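PDB 2IY9: subtilase cytotoxin subunit A from Escherichia coli, which cleaves the host endoplasmic reticulum chaperone BiP at a single hinge site, acting as the serine protease subunit of an AB5 toxin. Local coordinates for residues A[111-116]-A[142-147]; A[146-151]-A[277-282]; A[201-206]-A[243-248]; A[187-192]-A[311-316]. All coordinates share one frame; numbering follows the deposited sequence.

Interaction 1 of 4, residues A[111-116]-A[142-147]; sequences LISSRR and GEEKII
Arg115 and Glu144 reach for each other from opposite directions and meet as a two-pronged salt bridge. The guanidinium comes side-on: NE donates to Glu144 OE2 at 2.7 Å with an angle of 167° at the hydrogen, and NH2 donates to Glu144 OE1 at 2.9 Å, straighter still at 174°. Both oxygens lie close to the guanidinium plane, and the two flat groups are nearly coplanar, 26° apart. The residual twist falls mainly on OE1, which is met on its syn side but off the carboxylate plane, whereas OE2 takes NE on its syn lone pair. With two bonds the carboxylate is fixed against rotation. Arg115 gets there by an extended run from CG to NE, laid back against the course of its strand toward Ser113. That serine supports the carboxylate from the strand, its CB 3.4 Å from Glu144 CD and its OG 3.2 Å from both OE1 and OE2 of Glu144. Ser49 OG gives OE2 a further hydrogen bond, and Arg115 NH1 is taken up by Ser132 of helix 125-134, so the buried charges are well partnered. Phe69 makes a cation-pi contact with the arginine. The pair, covered by Ile133 of helix 125-134, ties strand 111-116 to the turn that leads into strand 147-149: a buried ion pair joining a strand-helix-strand unit of the parallel sheet in the subtilisin-like alpha/beta fold.

Interaction 2 of 4, residues A[146-151]-A[277-282]; sequences IINISG and IVSGVL
The long helix 271-288, which begins next to Ser272, the inferred charge-relay serine, packs here against strand 147-149 of the central parallel sheet. The polar centre of the contact is Asn148 with Ser279, whose CA atoms are 6.1 Å apart. Asn148 ND2 donates to Ser279 OG over a short 2.6 Å, almost straight at 175°, with the hydroxyl oxygen lying in the plane of the amide. The amide reaches the helix because CG stands anti to the backbone N (chi1 -174°), which sends the group off the strand toward the serine. Ser279 in turn carries OG beside its own backbone N, and Thr275 O, one turn back along the helix, is a weak second partner for that hydroxyl. A helix packed along a parallel sheet, running roughly against the strands with the probable nucleophile at its start, is the arrangement of other subtilases, and the Asn148 side chain is about 5 Å from that of Asp52 and about 7 Å from that of His89, the other two inferred relay residues. Just past the strand, Ser150 O accepts from His89 NE2, while the Ser150 hydroxyl, with a single proton to give, lies within reach of both Ser272 O and Asn148 OD1. Toward the other end the contact turns apolar. Ile146 directs CG2 at Ser279, 4.0 Å from its carbonyl O, while CG1 and CD1 of the isoleucine both rest on CB of Leu282, CG1 at 4.0 Å. The Ile146 and Leu282 side chains cross at about a right angle, and Leu282 also touches Val178 on strand 176-180.

Interaction 3 of 4, residues A[201-206]-A[243-248]; sequences AYHPVS and GNNWVD
His203 lies flat over Trp246, and this stack is the tight part of a contact between two loops of the subtilase fold: loop 201-206 leads into helix 207-211, and loop 243-248 leads into the edge strand 249-252 of the parallel sheet. The imidazole and the six-membered ring of the indole form a face-to-face stack with centroids 3.6 Å apart and planes only 4° from parallel. CZ2 of the tryptophan sits over the centre of one face of the imidazole, while His203 CE1 is shifted toward the rim of the indole, 3.3 Å from Trp246 CE2. The imidazole is carried there by CG standing anti to the backbone N (chi1 -159°), which takes the ring across to the indole. Arg196 makes a cation-pi contact with Trp246, and Ile188 and Arg189 touch the indole as well.

Round the rim of the imidazole the fit is more polar and partly water-filled. Here Asn245 meets the ring: its backbone O lies in the plane of the imidazole, 3.1 Å from CE1, and its exposed amide, the looser part, stands steeply to the ring, 75° between planes, with OD1 3.5 Å from CE1. The backbone O of Asn245 and ND1 do not bond directly; a water bridges the two loops instead. It donates to Tyr202 O and, weakly, to Asn245 O at 3.4 Å. The same water lies in the imidazole plane, its oxygen 2.8 Å from His203 ND1.

Interaction 4 of 4, residues A[187-192]-A[311-316]; sequences DIRKLS and LVDKVT
The guanidinium of Arg189 takes a carboxylate on each of two edges, with CG of Asp187 and CG of Asp313 both close to its plane. Across the loops it grips Asp313 end-on: NH1 donates to OD1 at 2.9 Å, somewhat bent, and NH2 to OD2 at 3.1 Å, nearly straight at 171°. The planes of the two groups are 39° apart, and both Asp313 oxygens are approached from above the carboxylate plane. The side-on edge belongs to Asp187 of the same loop, whose OD1 receives NE at 2.9 Å on its syn lone pair and whose OD2 receives NH2. OD1 also accepts the backbone N of Arg189, closing an Asx turn. A bend at chi3 (-63°) swings the arginine round so that one group serves both aspartates. NH2 is thereby shared between them, and OD2 of Asp187 lies 5.2 Å from OD2 of Asp313. This three-residue network is a surface link between loop 187-192 and loop 311-316, away from the active site; the arginine's single positive charge set between two carboxylates probably eases their mutual repulsion.

Interactions 1 and 2 belong to the central parallel sheet: their centres are about 9 Å apart, they share Ile146 and Ile147, and one begins along the chain where the other ends. Interactions 3 and 4 form a second pair, also with centres about 9 Å apart, in the loops beyond the sheet; Asn244 ND2 probably bonds to Val312 O and Trp246 packs on Arg189. Interactions 1 and 4 lie on opposite sides of the chain's centre, about 29 Å between their centres. In sequence, interaction 1 closes first, interaction 3 falls between the two segments of interaction 2, and those of 2 and 4 alternate. The buried pair lies close to the inferred charge-relay residues, whereas the other is nearer the surface.

Interaction 1 of 4, residues A[111-116]-A[142-147]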
loop_
_atom_site.group_PDB
_atom_site.type_symbol
_atom_site.label_atom_id
_atom_site.label_comp_id
_atom_site.label_asym_id
_atom_site.label_seq_id
_atom_site.Cartn_x
_atom_site.Cartn_y
_atom_site.Cartn_z
ATOM N N LEU A 111 12.059 -4.663 5.794
ATOM C CA LEU A 111 12.802 -3.421 5.763
ATOM C C LEU A 111 12.072 -2.450 4.848
ATOM O O LEU A 111 11.125 -2.837 4.161
ATOM C CB LEU A 111 14.227 -3.657 5.267
ATOM C CG LEU A 111 15.097 -4.618 6.081
ATOM C CD1 LEU A 111 16.431 -4.879 5.366
ATOM C CD2 LEU A 111 15.341 -4.091 7.467
ATOM N N ILE A 112 12.516 -1.195 4.850
ATOM C CA ILE A 112 11.832 -0.129 4.137
ATOM C C ILE A 112 12.827 0.608 3.235
ATOM O O ILE A 112 13.920 0.988 3.671
ATOM C CB ILE A 112 11.196 0.886 5.147
ATOM C CG1 ILE A 112 10.104 0.208 6.005
ATOM C CG2 ILE A 112 10.700 2.174 4.430
ATOM C CD1 ILE A 112 8.854 -0.252 5.225
ATOM N N SER A 113 12.437 0.796 1.981
ATOM C CA SER A 113 13.160 1.674 1.065
ATOM C C SER A 113 12.309 2.914 0.837
ATOM O O SER A 113 11.255 2.845 0.182
ATOM C CB SER A 113 13.446 0.967 -0.260
ATOM O OG SER A 113 14.098 1.847 -1.158
ATOM N N SER A 114 12.766 4.039 1.384
ATOM C CA SER A 114 12.029 5.290 1.296
ATOM C C SER A 114 12.346 6.021 -0.002
ATOM O O SER A 114 13.515 6.243 -0.342
ATOM C CB SER A 114 12.326 6.185 2.486
ATOM O OG SER A 114 11.565 7.373 2.397
ATOM N N ARG A 115 11.298 6.367 -0.739
ATOM C CA ARG A 115 11.470 7.114 -1.969
ATOM C C ARG A 115 10.632 8.371 -1.843
ATOM O O ARG A 115 9.396 8.347 -2.006
ATOM C CB ARG A 115 11.098 6.251 -3.181
ATOM C CG ARG A 115 12.040 5.059 -3.358
ATOM C CD ARG A 115 11.649 4.113 -4.478
ATOM N NE ARG A 115 12.690 3.095 -4.639
ATOM C CZ ARG A 115 13.737 3.218 -5.451
ATOM N NH1 ARG A 115 13.883 4.313 -6.196
ATOM N NH2 ARG A 115 14.642 2.251 -5.511
ATOM N N ARG A 116 11.302 9.475 -1.518
ATOM C CA ARG A 116 10.576 10.709 -1.236
ATOM C C ARG A 116 10.183 11.409 -2.534
ATOM O O ARG A 116 11.050 11.744 -3.338
ATOM C CB ARG A 116 11.359 11.644 -0.315
ATOM C CG ARG A 116 10.524 12.875 0.065
ATOM C CD ARG A 116 11.261 13.930 0.892
ATOM N NE ARG A 116 10.644 15.231 0.614
ATOM C CZ ARG A 116 11.220 16.423 0.769
ATOM N NH1 ARG A 116 12.455 16.548 1.252
ATOM N NH2 ARG A 116 10.538 17.508 0.443
ATOM N N GLY A 142 12.442 -9.928 -3.885
ATOM C CA GLY A 142 11.914 -9.547 -2.570
ATOM C C GLY A 142 12.317 -8.151 -2.105
ATOM O O GLY A 142 11.737 -7.634 -1.148
ATOM N N GLU A 143 13.319 -7.560 -2.761
ATOM C CA GLU A 143 13.719 -6.172 -2.492
ATOM C C GLU A 143 12.929 -5.236 -3.403
ATOM O O GLU A 143 13.131 -5.227 -4.624
ATOM C CB GLU A 143 15.235 -5.974 -2.677
ATOM C CG GLU A 143 16.094 -6.836 -1.732
ATOM C CD GLU A 143 17.600 -6.655 -1.909
ATOM O OE1 GLU A 143 18.051 -6.115 -2.948
ATOM O OE2 GLU A 143 18.349 -7.055 -0.987
ATOM N N GLU A 144 12.012 -4.475 -2.800
ATOM C CA GLU A 144 11.148 -3.518 -3.522
ATOM C C GLU A 144 10.251 -4.186 -4.585
ATOM O O GLU A 144 9.941 -3.604 -5.641
ATOM C CB GLU A 144 11.971 -2.350 -4.090
ATOM C CG GLU A 144 12.795 -1.615 -3.031
ATOM C CD GLU A 144 13.203 -0.224 -3.461
ATOM O OE1 GLU A 144 14.400 -0.014 -3.721
ATOM O OE2 GLU A 144 12.331 0.664 -3.531
ATOM N N LYS A 145 9.842 -5.418 -4.291
ATOM C CA LYS A 145 8.848 -6.135 -5.084
ATOM C C LYS A 145 7.458 -5.553 -4.805
ATOM O O LYS A 145 6.611 -5.409 -5.714
ATOM C CB LYS A 145 8.864 -7.616 -4.692
ATOM C CG LYS A 145 8.111 -8.539 -5.639
ATOM C CD LYS A 145 8.138 -9.970 -5.126
ATOM C CE LYS A 145 7.555 -10.963 -6.132
ATOM N NZ LYS A 145 8.394 -11.085 -7.379
ATOM N N ILE A 146 7.225 -5.262 -3.527
ATOM C CA ILE A 146 5.987 -4.654 -3.090
ATOM C C ILE A 146 6.235 -3.167 -2.918
ATOM O O ILE A 146 7.054 -2.759 -2.095
ATOM C CB ILE A 146 5.459 -5.256 -1.763
ATOM C CG1 ILE A 146 5.318 -6.788 -1.855
ATOM C CG2 ILE A 146 4.143 -4.568 -1.364
ATOM C CD1 ILE A 146 4.623 -7.303 -3.152
ATOM N N ILE A 147 5.506 -2.378 -3.706
ATOM C CA ILE A 147 5.658 -0.933 -3.760
ATOM C C ILE A 147 4.423 -0.235 -3.186
ATOM O O ILE A 147 3.336 -0.289 -3.768
ATOM C CB ILE A 147 5.901 -0.460 -5.229
ATOM C CG1 ILE A 147 7.117 -1.179 -5.847
ATOM C CG2 ILE A 147 6.090 1.057 -5.295
ATOM C CD1 ILE A 147 7.150 -1.082 -7.373
#

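Interaction 2 of 4, residues A[146-151]-A[277-282]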
loop_
_atom_site.group_PDB
_atom_site.type_symbol
_atom_site.label_atom_id
_atom_site.label_comp_id
_atom_site.label_asym_id
_atom_site.label_seq_id
_atom_site.Cartn_x
_atom_site.Cartn_y
_atom_site.Cartn_z
ATOM N N ILE A 146 7.225 -5.262 -3.527
ATOM C CA ILE A 146 5.987 -4.654 -3.090
ATOM C C ILE A 146 6.235 -3.167 -2.918
ATOM O O ILE A 146 7.054 -2.759 -2.095
ATOM C CB ILE A 146 5.459 -5.256 -1.763
ATOM C CG1 ILE A 146 5.318 -6.788 -1.855
ATOM C CG2 ILE A 146 4.143 -4.568 -1.364
ATOM C CD1 ILE A 146 4.623 -7.303 -3.152
ATOM N N ILE A 147 5.506 -2.378 -3.706
ATOM C CA ILE A 147 5.658 -0.933 -3.760
ATOM C C ILE A 147 4.423 -0.235 -3.186
ATOM O O ILE A 147 3.336 -0.289 -3.768
ATOM C CB ILE A 147 5.901 -0.460 -5.229
ATOM C CG1 ILE A 147 7.117 -1.179 -5.847
ATOM C CG2 ILE A 147 6.090 1.057 -5.295
ATOM C CD1 ILE A 147 7.150 -1.082 -7.373
ATOM N N ASN A 148 4.607 0.433 -2.048
ATOM C CA ASN A 148 3.509 1.096 -1.348
ATOM C C ASN A 148 3.359 2.545 -1.761
ATOM O O ASN A 148 4.282 3.364 -1.599
ATOM C CB ASN A 148 3.720 1.018 0.161
ATOM C CG ASN A 148 2.539 1.568 0.941
ATOM O OD1 ASN A 148 2.471 2.772 1.264
ATOM N ND2 ASN A 148 1.582 0.701 1.216
ATOM N N ILE A 149 2.181 2.859 -2.291
ATOM C CA ILE A 149 1.857 4.219 -2.687
ATOM C C ILE A 149 0.566 4.641 -1.968
ATOM O O ILE A 149 -0.536 4.539 -2.513
ATOM C CB ILE A 149 1.761 4.351 -4.230
ATOM C CG1 ILE A 149 3.008 3.702 -4.873
ATOM C CG2 ILE A 149 1.572 5.833 -4.636
ATOM C CD1 ILE A 149 3.306 4.080 -6.317
ATOM N N SER A 150 0.736 5.098 -0.731
ATOM C CA SER A 150 -0.364 5.578 0.105
ATOM C C SER A 150 -0.723 7.023 -0.267
ATOM O O SER A 150 -0.577 7.950 0.537
ATOM C CB SER A 150 0.022 5.497 1.585
ATOM O OG SER A 150 -0.048 4.175 2.076
ATOM N N GLY A 151 -1.179 7.201 -1.501
ATOM C CA GLY A 151 -1.499 8.516 -2.040
ATOM C C GLY A 151 -1.302 8.456 -3.536
ATOM O O GLY A 151 -1.617 7.445 -4.171
ATOM N N ILE A 277 -1.378 -1.264 5.278
ATOM C CA ILE A 277 -1.688 -2.547 5.878
ATOM C C ILE A 277 -1.667 -3.667 4.828
ATOM O O ILE A 277 -1.110 -4.752 5.077
ATOM C CB ILE A 277 -3.022 -2.456 6.654
ATOM C CG1 ILE A 277 -2.806 -1.625 7.929
ATOM C CG2 ILE A 277 -3.563 -3.857 7.001
ATOM C CD1 ILE A 277 -4.087 -1.165 8.637
ATOM N N VAL A 278 -2.242 -3.402 3.653
ATOM C CA VAL A 278 -2.242 -4.398 2.573
ATOM C C VAL A 278 -0.810 -4.706 2.131
ATOM O O VAL A 278 -0.458 -5.869 1.916
ATOM C CB VAL A 278 -3.122 -3.982 1.368
ATOM C CG1 VAL A 278 -2.877 -4.930 0.178
ATOM C CG2 VAL A 278 -4.604 -4.016 1.763
ATOM N N SER A 279 0.006 -3.662 2.010
ATOM C CA SER A 279 1.424 -3.818 1.689
ATOM C C SER A 279 2.156 -4.681 2.700
ATOM O O SER A 279 3.010 -5.473 2.317
ATOM C CB SER A 279 2.123 -2.457 1.578
ATOM O OG SER A 279 1.713 -1.787 0.400
ATOM N N GLY A 280 1.828 -4.532 3.987
ATOM C CA GLY A 280 2.453 -5.385 5.013
ATOM C C GLY A 280 2.091 -6.854 4.851
ATOM O O GLY A 280 2.926 -7.737 5.063
ATOM N N VAL A 281 0.848 -7.117 4.469
ATOM C CA VAL A 281 0.395 -8.493 4.241
ATOM C C VAL A 281 1.119 -9.059 3.014
ATOM O O VAL A 281 1.637 -10.159 3.059
ATOM C CB VAL A 281 -1.143 -8.588 4.085
ATOM C CG1 VAL A 281 -1.576 -10.030 3.730
ATOM C CG2 VAL A 281 -1.844 -8.091 5.371
ATOM N N LEU A 282 1.174 -8.293 1.931
ATOM C CA LEU A 282 1.919 -8.736 0.759
ATOM C C LEU A 282 3.403 -8.962 1.077
ATOM O O LEU A 282 4.002 -9.924 0.583
ATOM C CB LEU A 282 1.739 -7.772 -0.411
ATOM C CG LEU A 282 0.414 -7.820 -1.175
ATOM C CD1 LEU A 282 0.248 -6.499 -1.972
ATOM C CD2 LEU A 282 0.330 -9.021 -2.104
#

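Interaction 3 of 4, residues A[201-206]-A[243-248]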
loop_
_atom_site.group_PDB
_atom_site.type_symbol
_atom_site.label_atom_id
_atom_site.label_comp_id
_atom_site.label_asym_id
_atom_site.label_seq_id
_atom_site.Cartn_x
_atom_site.Cartn_y
_atom_site.Cartn_z
ATOM N N ALA A 201 -5.952 5.152 -10.389
ATOM C CA ALA A 201 -6.841 5.487 -11.521
ATOM C C ALA A 201 -6.534 4.701 -12.807
ATOM O O ALA A 201 -7.311 4.749 -13.766
ATOM C CB ALA A 201 -6.794 6.972 -11.799
ATOM N N TYR A 202 -5.403 3.991 -12.825
ATOM C CA TYR A 202 -5.082 3.093 -13.920
ATOM C C TYR A 202 -6.285 2.184 -14.143
ATOM O O TYR A 202 -6.777 1.533 -13.207
ATOM C CB TYR A 202 -3.816 2.283 -13.611
ATOM C CG TYR A 202 -3.359 1.352 -14.724
ATOM C CD1 TYR A 202 -3.181 1.820 -16.033
ATOM C CD2 TYR A 202 -3.075 0.012 -14.460
ATOM C CE1 TYR A 202 -2.751 0.963 -17.055
ATOM C CE2 TYR A 202 -2.646 -0.852 -15.468
ATOM C CZ TYR A 202 -2.490 -0.364 -16.764
ATOM O OH TYR A 202 -2.068 -1.208 -17.759
ATOM N N HIS A 203 -6.781 2.180 -15.379
ATOM C CA HIS A 203 -8.057 1.523 -15.693
ATOM C C HIS A 203 -7.979 0.768 -17.017
ATOM O O HIS A 203 -8.674 1.117 -17.979
ATOM C CB HIS A 203 -9.174 2.567 -15.729
ATOM C CG HIS A 203 -10.549 2.000 -15.548
ATOM N ND1 HIS A 203 -10.965 1.413 -14.373
ATOM C CD2 HIS A 203 -11.618 1.973 -16.379
ATOM C CE1 HIS A 203 -12.222 1.025 -14.496
ATOM N NE2 HIS A 203 -12.643 1.355 -15.704
ATOM N N PRO A 204 -7.159 -0.295 -17.062
ATOM C CA PRO A 204 -6.915 -0.979 -18.334
ATOM C C PRO A 204 -8.199 -1.574 -18.903
ATOM O O PRO A 204 -9.060 -2.053 -18.147
ATOM C CB PRO A 204 -5.927 -2.091 -17.959
ATOM C CG PRO A 204 -6.040 -2.252 -16.486
ATOM C CD PRO A 204 -6.436 -0.926 -15.940
ATOM N N VAL A 205 -8.335 -1.545 -20.222
ATOM C CA VAL A 205 -9.544 -2.104 -20.833
ATOM C C VAL A 205 -9.313 -3.351 -21.682
ATOM O O VAL A 205 -10.247 -4.112 -21.915
ATOM C CB VAL A 205 -10.337 -1.050 -21.634
ATOM C CG1 VAL A 205 -11.057 -0.094 -20.668
ATOM C CG2 VAL A 205 -9.422 -0.292 -22.587
ATOM N N SER A 206 -8.080 -3.562 -22.149
ATOM C CA SER A 206 -7.777 -4.788 -22.880
ATOM C C SER A 206 -7.693 -5.990 -21.942
ATOM O O SER A 206 -7.290 -5.864 -20.779
ATOM C CB SER A 206 -6.505 -4.654 -23.735
ATOM O OG SER A 206 -5.331 -4.775 -22.948
ATOM N N GLY A 243 -15.989 2.392 -5.465
ATOM C CA GLY A 243 -16.593 2.145 -6.764
ATOM C C GLY A 243 -16.150 0.837 -7.355
ATOM O O GLY A 243 -14.955 0.613 -7.569
ATOM N N ASN A 244 -17.125 -0.033 -7.612
ATOM C CA ASN A 244 -16.873 -1.284 -8.297
ATOM C C ASN A 244 -16.089 -1.032 -9.587
ATOM O O ASN A 244 -16.369 -0.074 -10.314
ATOM C CB ASN A 244 -18.190 -2.001 -8.583
ATOM C CG ASN A 244 -17.983 -3.406 -9.085
ATOM O OD1 ASN A 244 -17.638 -3.617 -10.244
ATOM N ND2 ASN A 244 -18.183 -4.379 -8.213
ATOM N N ASN A 245 -15.091 -1.880 -9.833
ATOM C CA ASN A 245 -14.174 -1.768 -10.987
ATOM C C ASN A 245 -13.082 -0.681 -10.866
ATOM O O ASN A 245 -12.244 -0.532 -11.765
ATOM C CB ASN A 245 -14.941 -1.627 -12.312
ATOM C CG ASN A 245 -14.234 -2.313 -13.468
ATOM O OD1 ASN A 245 -14.235 -1.812 -14.599
ATOM N ND2 ASN A 245 -13.626 -3.465 -13.195
ATOM N N TRP A 246 -13.099 0.066 -9.757
ATOM C CA TRP A 246 -12.056 1.054 -9.462
ATOM C C TRP A 246 -11.347 0.798 -8.120
ATOM O O TRP A 246 -10.456 1.555 -7.737
ATOM C CB TRP A 246 -12.633 2.474 -9.485
ATOM C CG TRP A 246 -13.150 2.875 -10.824
ATOM C CD1 TRP A 246 -14.389 2.607 -11.346
ATOM C CD2 TRP A 246 -12.443 3.618 -11.821
ATOM N NE1 TRP A 246 -14.497 3.147 -12.612
ATOM C CE2 TRP A 246 -13.316 3.773 -12.927
ATOM C CE3 TRP A 246 -11.152 4.163 -11.893
ATOM C CZ2 TRP A 246 -12.935 4.446 -14.093
ATOM C CZ3 TRP A 246 -10.778 4.849 -13.052
ATOM C CH2 TRP A 246 -11.674 4.986 -14.133
ATOM N N VAL A 247 -11.752 -0.271 -7.431
ATOM C CA VAL A 247 -11.189 -0.662 -6.135
ATOM C C VAL A 247 -11.059 -2.188 -6.139
ATOM O O VAL A 247 -12.036 -2.891 -6.419
ATOM C CB VAL A 247 -12.110 -0.218 -4.955
ATOM C CG1 VAL A 247 -11.547 -0.683 -3.610
ATOM C CG2 VAL A 247 -12.350 1.323 -4.965
ATOM N N ASP A 248 -9.863 -2.697 -5.831
ATOM C CA ASP A 248 -9.619 -4.151 -5.834
ATOM C C ASP A 248 -9.927 -4.845 -4.501
ATOM O O ASP A 248 -10.382 -5.996 -4.480
ATOM C CB ASP A 248 -8.173 -4.449 -6.254
ATOM C CG ASP A 248 -7.876 -3.985 -7.671
ATOM O OD1 ASP A 248 -8.512 -4.499 -8.617
ATOM O OD2 ASP A 248 -7.024 -3.089 -7.838
HETATM O O HOH W 1 -9.388 1.285 -12.103
#

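Interaction 4 of 4, residues A[187-192]-A[311-316]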
loop_
_atom_site.group_PDB
_atom_site.type_symbol
_atom_site.label_atom_id
_atom_site.label_comp_id
_atom_site.label_asym_id
_atom_site.label_seq_id
_atom_site.Cartn_x
_atom_site.Cartn_y
_atom_site.Cartn_z
ATOM N N ASP A 187 -17.522 8.784 -5.128
ATOM C CA ASP A 187 -17.671 7.631 -6.024
ATOM C C ASP A 187 -16.759 7.845 -7.233
ATOM O O ASP A 187 -17.002 8.737 -8.057
ATOM C CB ASP A 187 -19.137 7.508 -6.460
ATOM C CG ASP A 187 -19.407 6.308 -7.369
ATOM O OD1 ASP A 187 -18.471 5.775 -8.012
ATOM O OD2 ASP A 187 -20.592 5.913 -7.459
ATOM N N ILE A 188 -15.707 7.024 -7.322
ATOM C CA ILE A 188 -14.688 7.130 -8.381
ATOM C C ILE A 188 -15.283 7.027 -9.801
ATOM O O ILE A 188 -14.742 7.594 -10.752
ATOM C CB ILE A 188 -13.565 6.071 -8.199
ATOM C CG1 ILE A 188 -12.930 6.201 -6.806
ATOM C CG2 ILE A 188 -12.474 6.235 -9.287
ATOM C CD1 ILE A 188 -12.268 4.926 -6.309
ATOM N N ARG A 189 -16.393 6.302 -9.928
ATOM C CA ARG A 189 -17.081 6.174 -11.209
ATOM C C ARG A 189 -17.636 7.511 -11.728
ATOM O O ARG A 189 -17.769 7.693 -12.930
ATOM C CB ARG A 189 -18.189 5.122 -11.131
ATOM C CG ARG A 189 -17.670 3.705 -10.848
ATOM C CD ARG A 189 -18.756 2.778 -10.339
ATOM N NE ARG A 189 -19.305 3.228 -9.061
ATOM C CZ ARG A 189 -20.027 2.475 -8.230
ATOM N NH1 ARG A 189 -20.292 1.208 -8.525
ATOM N NH2 ARG A 189 -20.472 2.995 -7.089
ATOM N N LYS A 190 -17.926 8.442 -10.823
ATOM C CA LYS A 190 -18.528 9.735 -11.174
ATOM C C LYS A 190 -17.552 10.914 -11.186
ATOM O O LYS A 190 -17.890 12.001 -11.660
ATOM C CB LYS A 190 -19.648 10.068 -10.204
ATOM C CG LYS A 190 -20.766 9.029 -10.138
ATOM C CD LYS A 190 -21.800 9.475 -9.112
ATOM C CE LYS A 190 -21.191 9.593 -7.716
ATOM N NZ LYS A 190 -21.870 10.549 -6.780
ATOM N N LEU A 191 -16.358 10.711 -10.633
ATOM C CA LEU A 191 -15.325 11.725 -10.663
ATOM C C LEU A 191 -14.874 11.946 -12.095
ATOM O O LEU A 191 -14.947 11.032 -12.922
ATOM C CB LEU A 191 -14.124 11.275 -9.827
ATOM C CG LEU A 191 -14.235 11.313 -8.302
ATOM C CD1 LEU A 191 -12.918 10.840 -7.708
ATOM C CD2 LEU A 191 -14.565 12.716 -7.806
ATOM N N SER A 192 -14.404 13.153 -12.388
ATOM C CA SER A 192 -13.765 13.417 -13.673
ATOM C C SER A 192 -12.316 12.929 -13.625
ATOM O O SER A 192 -11.774 12.674 -12.548
ATOM C CB SER A 192 -13.826 14.908 -14.012
ATOM O OG SER A 192 -12.978 15.657 -13.164
ATOM N N LEU A 311 -20.890 -5.280 -0.146
ATOM C CA LEU A 311 -19.817 -4.364 -0.563
ATOM C C LEU A 311 -19.534 -4.356 -2.067
ATOM O O LEU A 311 -18.636 -3.654 -2.527
ATOM C CB LEU A 311 -18.521 -4.677 0.207
ATOM C CG LEU A 311 -18.559 -4.432 1.723
ATOM C CD1 LEU A 311 -17.253 -4.859 2.384
ATOM C CD2 LEU A 311 -18.864 -2.980 2.049
ATOM N N VAL A 312 -20.310 -5.114 -2.839
ATOM C CA VAL A 312 -20.045 -5.234 -4.277
ATOM C C VAL A 312 -20.115 -3.885 -5.031
ATOM O O VAL A 312 -19.314 -3.649 -5.931
ATOM C CB VAL A 312 -20.910 -6.343 -4.930
ATOM C CG1 VAL A 312 -20.695 -6.394 -6.449
ATOM C CG2 VAL A 312 -20.560 -7.705 -4.301
ATOM N N ASP A 313 -21.027 -2.987 -4.652
ATOM C CA ASP A 313 -21.070 -1.663 -5.308
ATOM C C ASP A 313 -19.829 -0.809 -5.039
ATOM O O ASP A 313 -19.497 0.056 -5.840
ATOM C CB ASP A 313 -22.315 -0.847 -4.931
ATOM C CG ASP A 313 -22.410 0.461 -5.721
ATOM O OD1 ASP A 313 -22.553 0.396 -6.962
ATOM O OD2 ASP A 313 -22.305 1.550 -5.115
ATOM N N LYS A 314 -19.162 -1.068 -3.910
ATOM C CA LYS A 314 -18.069 -0.241 -3.407
ATOM C C LYS A 314 -16.693 -0.809 -3.786
ATOM O O LYS A 314 -15.734 -0.056 -3.963
ATOM C CB LYS A 314 -18.173 -0.102 -1.875
ATOM C CG LYS A 314 -19.495 0.539 -1.363
ATOM C CD LYS A 314 -19.387 1.087 0.074
ATOM C CE LYS A 314 -19.775 0.030 1.131
ATOM N NZ LYS A 314 -19.774 0.471 2.595
ATOM N N VAL A 315 -16.617 -2.135 -3.927
ATOM C CA VAL A 315 -15.355 -2.850 -4.124
ATOM C C VAL A 315 -15.605 -4.012 -5.081
ATOM O O VAL A 315 -16.599 -4.737 -4.939
ATOM C CB VAL A 315 -14.831 -3.449 -2.779
ATOM C CG1 VAL A 315 -13.533 -4.250 -2.991
ATOM C CG2 VAL A 315 -14.629 -2.371 -1.723
ATOM N N THR A 316 -14.701 -4.203 -6.042
ATOM C CA THR A 316 -14.796 -5.352 -6.938
ATOM C C THR A 316 -14.950 -6.622 -6.121
ATOM O O THR A 316 -14.137 -6.924 -5.233
ATOM C CB THR A 316 -13.596 -5.447 -7.905
ATOM O OG1 THR A 316 -13.598 -4.289 -8.740
ATOM C CG2 THR A 316 -13.690 -6.709 -8.798
#